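Local coordinates for protein cellulose hydrolase (PDB 4YZT) that hydrolyses the beta-1,4-glucosidic bonds of cellulose as a tri-modular family 5 endoglucanase, at residues 488-491 with 492-496; 242-245 with 246-250; 175-178 with 179-182; 255-258 with 259-263; 98-101 with 102-105. All blocks are in the same frame, centred on the assembly; numbering follows the deposited sequence.

In the fold
Interactions 2 to 5 all lie on outer helices of the family 5 TIM barrel, whereas interaction 1 is a turn in the C-terminal region that leads into edge strand 494-497. Interactions 2 and 4 use the same helix, 243-261: the first is its solvent-facing start and the second its C-terminal end, widened by a pi-type turn, centres about 20 Å apart. Interactions 3 and 5 fall within helices of beta-alpha-beta units and are partly buried, mixing apolar flanks against the barrel with polar outer ones. A serine hydroxyl and a glutamate form the capping box in interaction 2; carboxylates gather lysine and arginine partners in interaction 5 and tie down a turn in interaction 1.

Interaction 1: residues 488-491 with 492-496; sequences LNYD and EDFYE
A tight turn closed by side-chain and backbone hydrogen bonds joins 488-491 to 492-496, just where the chain enters strand 494-497, an outer strand of a four-stranded antiparallel sheet. D493 grips N489 twice: its OD2 accepts from N489 N (2.8 Å, 158°), met on the anti side of the carboxylate, and its own N returns a bond to N489 O at 2.9 Å. The N489 amide reaches across to E492, ND2 donating to OE1 at 2.9 Å; the acceptor is approached from above its carboxylate plane. E492 has CG between its N and carbonyl carbon (chi1 72°) and an extended chain, which lays it alongside N489. At the tip, D491 sits at the centre of a classic gamma turn whose bond from E492 N to Y490 O is weak, and D491 N closes the other side onto F494 O at 2.8 Å. The F494 ring slides beneath the turn, with Y490 CA over its face (3.9 Å to the ring centroid) and L488 CB touching its CD2 at 3.8 Å. N489 OD1 and the Y490 backbone bond to W235 and N233 of the barrel domain, so the turn docks one module on another, with the D491 side chain about 6 Å from a bound glucose unit. Both oxygens of the buried D493 carboxylate are used, OD1 by R506 in a salt bridge, which would probably favour its ionised form.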
loop_
_atom_site.group_PDB
_atom_site.type_symbol
_atom_site.label_atom_id
_atom_site.label_comp_id
_atom_site.label_asym_id
_atom_site.label_seq_id
_atom_site.Cartn_x
_atom_site.Cartn_y
_atom_site.Cartn_z
ATOM N N LEU A 488 10.473 0.144 -17.553
ATOM C CA LEU A 488 9.059 0.493 -17.576
ATOM C C LEU A 488 8.439 0.455 -16.173
ATOM O O LEU A 488 9.095 0.059 -15.201
ATOM C CB LEU A 488 8.297 -0.460 -18.509
ATOM C CG LEU A 488 8.847 -0.620 -19.940
ATOM C CD1 LEU A 488 7.998 -1.621 -20.708
ATOM C CD2 LEU A 488 8.853 0.714 -20.661
ATOM N N ASN A 489 7.167 0.836 -16.076
ATOM C CA ASN A 489 6.485 0.927 -14.781
ATOM C C ASN A 489 5.381 -0.109 -14.628
ATOM O O ASN A 489 4.532 -0.266 -15.507
ATOM C CB ASN A 489 5.891 2.322 -14.582
ATOM C CG ASN A 489 6.951 3.422 -14.475
ATOM O OD1 ASN A 489 8.130 3.154 -14.274
ATOM N ND2 ASN A 489 6.513 4.671 -14.589
ATOM N N TYR A 490 5.387 -0.816 -13.502
ATOM C CA TYR A 490 4.350 -1.810 -13.213
ATOM C C TYR A 490 2.926 -1.271 -13.392
ATOM O O TYR A 490 2.632 -0.131 -13.026
ATOM C CB TYR A 490 4.515 -2.335 -11.789
ATOM C CG TYR A 490 3.382 -3.240 -11.338
ATOM C CD1 TYR A 490 3.231 -4.516 -11.873
ATOM C CD2 TYR A 490 2.464 -2.816 -10.384
ATOM C CE1 TYR A 490 2.196 -5.350 -11.461
ATOM C CE2 TYR A 490 1.427 -3.645 -9.966
ATOM C CZ TYR A 490 1.302 -4.910 -10.514
ATOM O OH TYR A 490 0.274 -5.738 -10.107
ATOM N N ASP A 491 2.077 -2.108 -13.988
ATOM C CA ASP A 491 0.639 -1.879 -14.153
ATOM C C ASP A 491 0.358 -0.902 -15.300
ATOM O O ASP A 491 -0.372 -1.253 -16.213
ATOM C CB ASP A 491 -0.009 -1.386 -12.848
ATOM C CG ASP A 491 -1.475 -1.782 -12.723
ATOM O OD1 ASP A 491 -1.883 -2.831 -13.269
ATOM O OD2 ASP A 491 -2.223 -1.040 -12.057
ATOM N N GLU A 492 0.926 0.305 -15.279
ATOM C CA GLU A 492 0.628 1.227 -16.378
ATOM C C GLU A 492 1.326 0.791 -17.670
ATOM O O GLU A 492 0.794 1.024 -18.760
ATOM C CB GLU A 492 0.988 2.674 -16.015
ATOM C CG GLU A 492 2.454 2.987 -15.952
ATOM C CD GLU A 492 2.729 4.408 -15.460
ATOM O OE1 GLU A 492 3.843 4.908 -15.695
ATOM O OE2 GLU A 492 1.839 5.020 -14.819
ATOM N N ASP A 493 2.472 0.113 -17.554
ATOM C CA ASP A 493 3.217 -0.343 -18.731
ATOM C C ASP A 493 3.205 -1.856 -18.933
ATOM O O ASP A 493 3.304 -2.334 -20.064
ATOM C CB ASP A 493 4.675 0.105 -18.655
ATOM C CG ASP A 493 4.832 1.609 -18.696
ATOM O OD1 ASP A 493 3.974 2.279 -19.308
ATOM O OD2 ASP A 493 5.837 2.103 -18.147
ATOM N N PHE A 494 3.140 -2.627 -17.846
ATOM C CA PHE A 494 3.221 -4.082 -17.995
ATOM C C PHE A 494 2.544 -4.819 -16.861
ATOM O O PHE A 494 2.326 -4.270 -15.784
ATOM C CB PHE A 494 4.689 -4.552 -18.096
ATOM C CG PHE A 494 5.504 -4.328 -16.830
ATOM C CD1 PHE A 494 5.445 -5.239 -15.769
ATOM C CD2 PHE A 494 6.332 -3.223 -16.709
ATOM C CE1 PHE A 494 6.182 -5.038 -14.611
ATOM C CE2 PHE A 494 7.084 -3.017 -15.552
ATOM C CZ PHE A 494 7.009 -3.933 -14.500
ATOM N N TYR A 495 2.231 -6.083 -17.103
ATOM C CA TYR A 495 1.751 -6.950 -16.029
ATOM C C TYR A 495 1.876 -8.414 -16.407
ATOM O O TYR A 495 2.099 -8.759 -17.577
ATOM C CB TYR A 495 0.293 -6.624 -15.653
ATOM C CG TYR A 495 -0.718 -6.712 -16.781
ATOM C CD1 TYR A 495 -0.874 -5.674 -17.699
ATOM C CD2 TYR A 495 -1.542 -7.826 -16.912
ATOM C CE1 TYR A 495 -1.821 -5.756 -18.730
ATOM C CE2 TYR A 495 -2.491 -7.919 -17.948
ATOM C CZ TYR A 495 -2.622 -6.878 -18.845
ATOM O OH TYR A 495 -3.562 -6.964 -19.857
ATOM N N GLU A 496 1.771 -9.257 -15.384
ATOM C CA GLU A 496 1.627 -10.697 -15.541
ATOM C C GLU A 496 0.207 -11.091 -15.153
ATOM O O GLU A 496 -0.329 -10.592 -14.162
ATOM C CB GLU A 496 2.645 -11.450 -14.674
ATOM C CG GLU A 496 2.469 -12.972 -14.691
ATOM C CD GLU A 496 3.377 -13.716 -13.708
ATOM O OE1 GLU A 496 3.178 -14.946 -13.548
ATOM O OE2 GLU A 496 4.283 -13.092 -13.100
#

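Interaction 2: residues 242-245 with 246-250; sequences SAAE and ISEME
I246 folds back on S242 across the first turn of helix 243-261, its CG1 lying 3.4 Å from S242 O while its N donates to that same oxygen at 3.0 Å. The packed side is that of I246 and M249: W240 touches both, and M249 extends to Y286, F290 and L293 of helix 280-296. A243, A244, S247 and E248 form the solvent side. There the E248 chain runs back along the helix, with CG anti to its carbonyl carbon (chi1 -75°); E248 CG lies 3.1 Å from A244 O, but the end of the chain only skims A244, OE2 to CB 3.9 Å. At the helix start, N-cap S242 and E245 of the first turn form a capping box. E245 N donates to S242 OG at 3.0 Å, and S242 N donates back to E245 OE1, also at 3.0 Å, on its anti side. E245 OE2 makes a salt bridge with R237. S242 OG thus supplies an acceptor for the first-turn N-H of E245, while E245 OE1 gathers those of S242 and G241 just before the helix, and its negative charge probably sits favourably beside the positive end of the helix dipole.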
loop_
_atom_site.group_PDB
_atom_site.type_symbol
_atom_site.label_atom_id
_atom_site.label_comp_id
_atom_site.label_asym_id
_atom_site.label_seq_id
_atom_site.Cartn_x
_atom_site.Cartn_y
_atom_site.Cartn_z
ATOM N N SER A 242 18.522 -1.061 1.788
ATOM C CA SER A 242 19.906 -0.693 2.071
ATOM C C SER A 242 19.977 0.076 3.398
ATOM O O SER A 242 18.961 0.559 3.903
ATOM C CB SER A 242 20.495 0.159 0.946
ATOM O OG SER A 242 19.892 1.444 0.954
ATOM N N ALA A 243 21.170 0.170 3.967
ATOM C CA ALA A 243 21.351 0.915 5.205
ATOM C C ALA A 243 20.942 2.375 5.004
ATOM O O ALA A 243 20.308 2.978 5.873
ATOM C CB ALA A 243 22.788 0.812 5.686
ATOM N N ALA A 244 21.287 2.938 3.853
ATOM C CA ALA A 244 20.883 4.309 3.540
ATOM C C ALA A 244 19.372 4.438 3.436
ATOM O O ALA A 244 18.806 5.423 3.902
ATOM C CB ALA A 244 21.537 4.781 2.244
ATOM N N GLU A 245 18.713 3.453 2.824
ATOM C CA GLU A 245 17.256 3.524 2.657
ATOM C C GLU A 245 16.520 3.489 3.983
ATOM O O GLU A 245 15.525 4.194 4.176
ATOM C CB GLU A 245 16.754 2.401 1.742
ATOM C CG GLU A 245 16.888 2.773 0.253
ATOM C CD GLU A 245 16.758 1.577 -0.684
ATOM O OE1 GLU A 245 16.803 0.423 -0.195
ATOM O OE2 GLU A 245 16.623 1.806 -1.911
ATOM N N ILE A 246 17.021 2.670 4.900
ATOM C CA ILE A 246 16.420 2.566 6.222
ATOM C C ILE A 246 16.652 3.844 7.041
ATOM O O ILE A 246 15.764 4.312 7.775
ATOM C CB ILE A 246 16.992 1.360 6.968
ATOM C CG1 ILE A 246 16.568 0.068 6.257
ATOM C CG2 ILE A 246 16.561 1.371 8.437
ATOM C CD1 ILE A 246 17.491 -1.104 6.553
ATOM N N SER A 247 17.859 4.387 6.930
ATOM C CA SER A 247 18.201 5.654 7.581
ATOM C C SER A 247 17.327 6.797 7.055
ATOM O O SER A 247 16.843 7.622 7.827
ATOM C CB SER A 247 19.681 5.977 7.357
ATOM O OG SER A 247 20.007 7.239 7.901
ATOM N N GLU A 248 17.131 6.829 5.736
ATOM C CA GLU A 248 16.368 7.890 5.083
ATOM C C GLU A 248 14.886 7.854 5.443
ATOM O O GLU A 248 14.252 8.909 5.604
ATOM C CB GLU A 248 16.556 7.804 3.568
ATOM C CG GLU A 248 17.927 8.321 3.141
ATOM C CD GLU A 248 18.388 7.808 1.785
ATOM O OE1 GLU A 248 17.600 7.141 1.077
ATOM O OE2 GLU A 248 19.554 8.085 1.435
ATOM N N MET A 249 14.342 6.646 5.595
ATOM C CA MET A 249 12.969 6.496 6.047
ATOM C C MET A 249 12.797 7.130 7.435
ATOM O O MET A 249 11.848 7.892 7.657
ATOM C CB MET A 249 12.563 5.024 6.069
ATOM C CG MET A 249 11.169 4.797 6.636
ATOM S SD MET A 249 10.736 3.045 6.648
ATOM C CE MET A 249 9.982 2.899 5.035
ATOM N N GLU A 250 13.720 6.860 8.355
ATOM C CA GLU A 250 13.601 7.430 9.701
ATOM C C GLU A 250 13.764 8.955 9.678
ATOM O O GLU A 250 12.988 9.683 10.313
ATOM C CB GLU A 250 14.624 6.808 10.661
ATOM C CG GLU A 250 14.611 7.441 12.060
ATOM C CD GLU A 250 15.064 6.497 13.165
ATOM O OE1 GLU A 250 15.729 5.489 12.867
ATOM O OE2 GLU A 250 14.759 6.774 14.350
#

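Interaction 3: residues 175-178 with 179-182; sequences NREM and LNII
M178 lays its bent side chain beside that of I181, both pointing the same way, with CE meeting CD1 at 4.1 Å. The two lie one turn apart on helix 168-184, the crossover helix of the beta-alpha-beta unit between strands 155-158 and 194-196 of the TIM barrel. M178 is bent at both chi2 and chi3, the latter, 112°, away from a staggered value, which leaves the methyl beside I181 CD1. This pair faces the adjacent barrel helix: M178 rests on L134, L137 and W141, and I181 on K142, all of helix 130-147. Through the middle of the helix run regular backbone bonds, such as I182 N to M178 O at 3.0 Å. Side chains crowd the acceptor oxygens as well, L179 CB standing 3.2 Å from N175 O and I182 CG1 3.4 Å from M178 O. Facing the barrel wall, L179 packs on V194 and N175 on V196, both of strand 194-196, while N175 ND2 bonds to G197 O and ties the helix to the chain just past that strand. The remaining flank is polar. R176 leaves with CG anti to its N (chi1 180°), bends at chi3, and lies alongside N180, guanidinium and amide planes 59° apart. The side chains meet through the aliphatic root of the arginine: N180 ND2 comes within 3.9 Å of R176 CG, and within 3.4 Å of R176 O at an angle too poor for a hydrogen bond.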
loop_
_atom_site.group_PDB
_atom_site.type_symbol
_atom_site.label_atom_id
_atom_site.label_comp_id
_atom_site.label_asym_id
_atom_site.label_seq_id
_atom_site.Cartn_x
_atom_site.Cartn_y
_atom_site.Cartn_z
ATOM N N ASN A 175 -8.919 24.804 6.530
ATOM C CA ASN A 175 -8.913 24.025 7.773
ATOM C C ASN A 175 -9.644 24.737 8.901
ATOM O O ASN A 175 -10.453 24.125 9.613
ATOM C CB ASN A 175 -7.479 23.713 8.216
ATOM C CG ASN A 175 -6.844 22.613 7.396
ATOM O OD1 ASN A 175 -7.541 21.853 6.722
ATOM N ND2 ASN A 175 -5.518 22.504 7.465
ATOM N N ARG A 176 -9.361 26.031 9.059
ATOM C CA ARG A 176 -9.949 26.824 10.125
ATOM C C ARG A 176 -11.464 26.960 9.963
ATOM O O ARG A 176 -12.211 26.855 10.933
ATOM C CB ARG A 176 -9.293 28.215 10.171
ATOM C CG ARG A 176 -9.856 29.123 11.265
ATOM C CD ARG A 176 -9.050 30.412 11.444
ATOM N NE ARG A 176 -8.932 31.202 10.217
ATOM C CZ ARG A 176 -7.851 31.219 9.446
ATOM N NH1 ARG A 176 -6.795 30.497 9.785
ATOM N NH2 ARG A 176 -7.817 31.968 8.345
ATOM N N GLU A 177 -11.911 27.207 8.734
ATOM C CA GLU A 177 -13.320 27.464 8.475
ATOM C C GLU A 177 -14.157 26.204 8.609
ATOM O O GLU A 177 -15.251 26.244 9.174
ATOM C CB GLU A 177 -13.507 28.071 7.087
ATOM C CG GLU A 177 -12.957 29.481 6.969
ATOM C CD GLU A 177 -13.759 30.478 7.772
ATOM O OE1 GLU A 177 -14.966 30.628 7.482
ATOM O OE2 GLU A 177 -13.189 31.104 8.695
ATOM N N MET A 178 -13.644 25.090 8.102
ATOM C CA MET A 178 -14.353 23.822 8.218
ATOM C C MET A 178 -14.375 23.357 9.669
ATOM O O MET A 178 -15.391 22.859 10.147
ATOM C CB MET A 178 -13.723 22.751 7.318
ATOM C CG MET A 178 -13.809 23.086 5.822
ATOM S SD MET A 178 -15.476 23.531 5.287
ATOM C CE MET A 178 -15.265 25.256 4.901
ATOM N N LEU A 179 -13.262 23.526 10.377
ATOM C CA LEU A 179 -13.228 23.180 11.797
ATOM C C LEU A 179 -14.240 24.022 12.599
ATOM O O LEU A 179 -14.942 23.496 13.464
ATOM C CB LEU A 179 -11.821 23.350 12.362
ATOM C CG LEU A 179 -11.676 23.070 13.858
ATOM C CD1 LEU A 179 -11.888 21.587 14.149
ATOM C CD2 LEU A 179 -10.325 23.536 14.366
ATOM N N ASN A 180 -14.334 25.316 12.295
ATOM C CA ASN A 180 -15.285 26.200 12.983
ATOM C C ASN A 180 -16.725 25.769 12.736
ATOM O O ASN A 180 -17.561 25.768 13.644
ATOM C CB ASN A 180 -15.100 27.662 12.555
ATOM C CG ASN A 180 -13.868 28.305 13.186
ATOM O OD1 ASN A 180 -13.299 27.769 14.136
ATOM N ND2 ASN A 180 -13.457 29.456 12.659
ATOM N N ILE A 181 -17.011 25.383 11.502
ATOM C CA ILE A 181 -18.326 24.846 11.178
ATOM C C ILE A 181 -18.636 23.588 12.002
ATOM O O ILE A 181 -19.716 23.465 12.578
ATOM C CB ILE A 181 -18.426 24.545 9.676
ATOM C CG1 ILE A 181 -18.699 25.847 8.916
ATOM C CG2 ILE A 181 -19.503 23.497 9.392
ATOM C CD1 ILE A 181 -18.374 25.759 7.470
ATOM N N ILE A 182 -17.679 22.671 12.072
ATOM C CA ILE A 182 -17.858 21.450 12.861
ATOM C C ILE A 182 -18.083 21.780 14.347
ATOM O O ILE A 182 -19.040 21.305 14.970
ATOM C CB ILE A 182 -16.646 20.512 12.691
ATOM C CG1 ILE A 182 -16.667 19.919 11.281
ATOM C CG2 ILE A 182 -16.683 19.402 13.733
ATOM C CD1 ILE A 182 -15.381 19.212 10.827
#

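Interaction 4: residues 255-258 with 259-263; sequences PVYE and KFVRE
The C-terminal end of helix 243-261 widens into a pi-type turn here before the chain leaves the helix. Its signature is the bond from R262 N to Y257 O, five residues back, at 3.0 Å and a straight 165°; V256 O meanwhile takes F260 N at 3.1 Å and, weakly, V261 N. Y257 packs under this turn. Its CD1 meets V261 CB at 3.6 Å, and R262 CB stands over one ring face, 4.3 Å from the centroid. From there the arginine runs extended beside E258, its CG wedged between backbone N and carbonyl carbon (chi1 72°), until E258 CB covers a guanidinium face, 3.6 Å from NH2. E258 OE1 stays 4.0 Å from R262 NH2 and well out of the guanidinium plane, so any attraction is probably electrostatic only; a water bridges instead, accepting from R262 NH1 and donating to E258 OE1. Inward, V256 and V261 press on M299 of strand 299-303, and F260 reaches L220 of strand 218-224. Helix 203-208 closes the other flank, where L206 and L207 touch F260 and the L207 carbonyl holds K259 NZ.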
loop_
_atom_site.group_PDB
_atom_site.type_symbol
_atom_site.label_atom_id
_atom_site.label_comp_id
_atom_site.label_asym_id
_atom_site.label_seq_id
_atom_site.Cartn_x
_atom_site.Cartn_y
_atom_site.Cartn_z
ATOM N N PRO A 255 11.415 14.500 11.940
ATOM C CA PRO A 255 11.085 15.918 12.165
ATOM C C PRO A 255 9.619 16.176 12.523
ATOM O O PRO A 255 9.316 17.217 13.128
ATOM C CB PRO A 255 11.426 16.573 10.820
ATOM C CG PRO A 255 12.463 15.698 10.229
ATOM C CD PRO A 255 12.076 14.302 10.637
ATOM N N VAL A 256 8.725 15.259 12.158
ATOM C CA VAL A 256 7.304 15.422 12.475
ATOM C C VAL A 256 7.103 15.128 13.956
ATOM O O VAL A 256 6.315 15.792 14.638
ATOM C CB VAL A 256 6.405 14.507 11.609
ATOM C CG1 VAL A 256 4.947 14.607 12.038
ATOM C CG2 VAL A 256 6.543 14.881 10.139
ATOM N N TYR A 257 7.837 14.140 14.454
ATOM C CA TYR A 257 7.866 13.895 15.882
ATOM C C TYR A 257 8.422 15.114 16.616
ATOM O O TYR A 257 7.861 15.560 17.611
ATOM C CB TYR A 257 8.702 12.657 16.202
ATOM C CG TYR A 257 8.983 12.523 17.667
ATOM C CD1 TYR A 257 8.016 12.026 18.528
ATOM C CD2 TYR A 257 10.209 12.898 18.194
ATOM C CE1 TYR A 257 8.258 11.904 19.882
ATOM C CE2 TYR A 257 10.465 12.783 19.550
ATOM C CZ TYR A 257 9.484 12.282 20.388
ATOM O OH TYR A 257 9.726 12.155 21.735
ATOM N N GLU A 258 9.526 15.663 16.122
ATOM C CA GLU A 258 10.179 16.742 16.850
ATOM C C GLU A 258 9.369 18.044 16.873
ATOM O O GLU A 258 9.340 18.733 17.888
ATOM C CB GLU A 258 11.569 17.007 16.264
ATOM C CG GLU A 258 12.559 15.844 16.401
ATOM C CD GLU A 258 13.866 16.112 15.656
ATOM O OE1 GLU A 258 14.930 16.188 16.306
ATOM O OE2 GLU A 258 13.821 16.263 14.417
ATOM N N LYS A 259 8.717 18.388 15.767
ATOM C CA LYS A 259 7.978 19.650 15.697
ATOM C C LYS A 259 6.615 19.546 16.357
ATOM O O LYS A 259 6.154 20.504 16.982
ATOM C CB LYS A 259 7.797 20.116 14.243
ATOM C CG LYS A 259 7.164 21.510 14.145
ATOM C CD LYS A 259 7.220 22.090 12.743
ATOM C CE LYS A 259 6.809 23.554 12.755
ATOM N NZ LYS A 259 7.169 24.216 11.472
ATOM N N PHE A 260 5.978 18.388 16.221
ATOM C CA PHE A 260 4.567 18.281 16.583
ATOM C C PHE A 260 4.275 17.282 17.692
ATOM O O PHE A 260 3.656 17.646 18.685
ATOM C CB PHE A 260 3.734 17.931 15.352
ATOM C CG PHE A 260 3.726 19.018 14.295
ATOM C CD1 PHE A 260 3.228 20.280 14.582
ATOM C CD2 PHE A 260 4.196 18.763 13.011
ATOM C CE1 PHE A 260 3.224 21.288 13.616
ATOM C CE2 PHE A 260 4.177 19.751 12.036
ATOM C CZ PHE A 260 3.696 21.018 12.335
ATOM N N VAL A 261 4.698 16.028 17.528
ATOM C CA VAL A 261 4.289 14.991 18.473
ATOM C C VAL A 261 4.786 15.302 19.879
ATOM O O VAL A 261 4.020 15.227 20.841
ATOM C CB VAL A 261 4.789 13.576 18.057
ATOM C CG1 VAL A 261 4.429 12.545 19.130
ATOM C CG2 VAL A 261 4.201 13.152 16.713
ATOM N N ARG A 262 6.052 15.685 20.017
ATOM C CA ARG A 262 6.551 15.905 21.367
ATOM C C ARG A 262 6.091 17.260 21.909
ATOM O O ARG A 262 6.354 17.588 23.062
ATOM C CB ARG A 262 8.078 15.750 21.433
ATOM C CG ARG A 262 8.908 16.830 20.803
ATOM C CD ARG A 262 10.384 16.543 21.051
ATOM N NE ARG A 262 11.223 17.500 20.348
ATOM C CZ ARG A 262 12.465 17.263 19.943
ATOM N NH1 ARG A 262 13.047 16.085 20.175
ATOM N NH2 ARG A 262 13.123 18.210 19.297
ATOM N N GLU A 263 5.351 18.011 21.093
ATOM C CA GLU A 263 4.665 19.214 21.560
ATOM C C GLU A 263 3.187 18.935 21.870
ATOM O O GLU A 263 2.418 19.855 22.158
ATOM C CB GLU A 263 4.770 20.343 20.526
ATOM C CG GLU A 263 6.179 20.903 20.337
ATOM C CD GLU A 263 6.825 21.323 21.640
ATOM O OE1 GLU A 263 6.169 22.036 22.430
ATOM O OE2 GLU A 263 7.990 20.938 21.879
HETATM O O HOH W 1 15.430 14.760 18.591
HETATM O O HOH W 2 12.090 20.572 18.319
HETATM O O HOH W 3 9.592 20.664 19.443
#

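Interaction 5: residues 98-101 with 102-105; sequences EEVT and DWAL
E99 lies flat along W103, the two side chains pointing the same way and the carboxylate tilted only 15° from the indole plane. CG does the main touching: it sits over the six-membered ring, 3.8 Å from the centroid, a CH-pi contact, while CD follows at 3.6 Å from CZ2. A chi1 of 172° and an extended chain lay the glutamate over the six-membered ring while OE1 still reaches R96 in a salt bridge. On the same face, nearer the five-membered ring, E99 O lies 3.4 Å from W103 CG, and V100 CG2 reaches W103 CE3 at 4.3 Å. All of this belongs to helix 91-105, the crossover between barrel strands 70-73 and 110-114, and F60 of helix 57-66 touches V100, W103 and A104 on that flank. On another flank E98 and D102 cross with their carboxylates turned 66° to each other. E98 OE2 comes 3.7 Å from D102 OD2, a like-charge approach that K151 probably eases, since NZ makes salt bridges with E98 OE2 and D102 OD1; R147 takes E98 OE1, and a water spans the pair, its link to E98 OE2 weak. Toward the barrel, T101 and L105 run side by side, CG2 to CD1 4.0 Å, and both rest on L155 of strand 155-158.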
loop_
_atom_site.group_PDB
_atom_site.type_symbol
_atom_site.label_atom_id
_atom_site.label_comp_id
_atom_site.label_asym_id
_atom_site.label_seq_id
_atom_site.Cartn_x
_atom_site.Cartn_y
_atom_site.Cartn_z
ATOM N N GLU A 98 -23.805 6.464 6.550
ATOM C CA GLU A 98 -24.068 6.220 7.975
ATOM C C GLU A 98 -24.124 4.722 8.275
ATOM O O GLU A 98 -23.585 4.263 9.282
ATOM C CB GLU A 98 -25.371 6.882 8.446
ATOM C CG GLU A 98 -25.591 6.656 9.939
ATOM C CD GLU A 98 -26.818 7.332 10.528
ATOM O OE1 GLU A 98 -27.638 7.909 9.778
ATOM O OE2 GLU A 98 -26.966 7.240 11.769
ATOM N N GLU A 99 -24.778 3.962 7.401
ATOM C CA GLU A 99 -24.845 2.499 7.562
ATOM C C GLU A 99 -23.449 1.881 7.651
ATOM O O GLU A 99 -23.160 1.100 8.566
ATOM C CB GLU A 99 -25.630 1.868 6.405
ATOM C CG GLU A 99 -25.591 0.340 6.388
ATOM C CD GLU A 99 -26.543 -0.253 5.370
ATOM O OE1 GLU A 99 -26.310 -0.089 4.152
ATOM O OE2 GLU A 99 -27.537 -0.870 5.792
ATOM N N VAL A 100 -22.577 2.242 6.711
ATOM C CA VAL A 100 -21.231 1.684 6.690
ATOM C C VAL A 100 -20.435 2.193 7.891
ATOM O O VAL A 100 -19.722 1.430 8.525
ATOM C CB VAL A 100 -20.492 2.013 5.363
ATOM C CG1 VAL A 100 -19.024 1.640 5.442
ATOM C CG2 VAL A 100 -21.157 1.295 4.203
ATOM N N THR A 101 -20.585 3.469 8.229
ATOM C CA THR A 101 -19.857 4.011 9.372
ATOM C C THR A 101 -20.301 3.304 10.659
ATOM O O THR A 101 -19.467 2.967 11.502
ATOM C CB THR A 101 -20.048 5.540 9.516
ATOM O OG1 THR A 101 -19.591 6.193 8.329
ATOM C CG2 THR A 101 -19.222 6.066 10.674
ATOM N N ASP A 102 -21.602 3.067 10.801
ATOM C CA ASP A 102 -22.134 2.397 11.996
ATOM C C ASP A 102 -21.609 0.965 12.123
ATOM O O ASP A 102 -21.249 0.526 13.215
ATOM C CB ASP A 102 -23.665 2.384 11.982
ATOM C CG ASP A 102 -24.270 3.682 12.503
ATOM O OD1 ASP A 102 -23.544 4.482 13.133
ATOM O OD2 ASP A 102 -25.481 3.898 12.287
ATOM N N TRP A 103 -21.559 0.245 11.005
ATOM C CA TRP A 103 -20.992 -1.103 10.998
ATOM C C TRP A 103 -19.591 -1.140 11.603
ATOM O O TRP A 103 -19.267 -2.034 12.403
ATOM C CB TRP A 103 -20.965 -1.667 9.567
ATOM C CG TRP A 103 -22.300 -2.144 9.081
ATOM C CD1 TRP A 103 -23.409 -2.427 9.839
ATOM C CD2 TRP A 103 -22.674 -2.394 7.718
ATOM N NE1 TRP A 103 -24.443 -2.850 9.029
ATOM C CE2 TRP A 103 -24.020 -2.825 7.723
ATOM C CE3 TRP A 103 -22.002 -2.293 6.500
ATOM C CZ2 TRP A 103 -24.700 -3.155 6.549
ATOM C CZ3 TRP A 103 -22.673 -2.619 5.343
ATOM C CH2 TRP A 103 -24.008 -3.045 5.373
ATOM N N ALA A 104 -18.761 -0.165 11.233
ATOM C CA ALA A 104 -17.403 -0.112 11.748
ATOM C C ALA A 104 -17.440 0.243 13.232
ATOM O O ALA A 104 -16.766 -0.386 14.054
ATOM C CB ALA A 104 -16.570 0.906 10.964
ATOM N N LEU A 105 -18.235 1.252 13.582
ATOM C CA LEU A 105 -18.265 1.693 14.975
ATOM C C LEU A 105 -18.789 0.604 15.901
ATOM O O LEU A 105 -18.335 0.468 17.045
ATOM C CB LEU A 105 -19.127 2.946 15.129
ATOM C CG LEU A 105 -18.525 4.239 14.594
ATOM C CD1 LEU A 105 -19.600 5.325 14.591
ATOM C CD2 LEU A 105 -17.346 4.656 15.458
HETATM O O HOH W 4 -27.550 4.445 13.495
#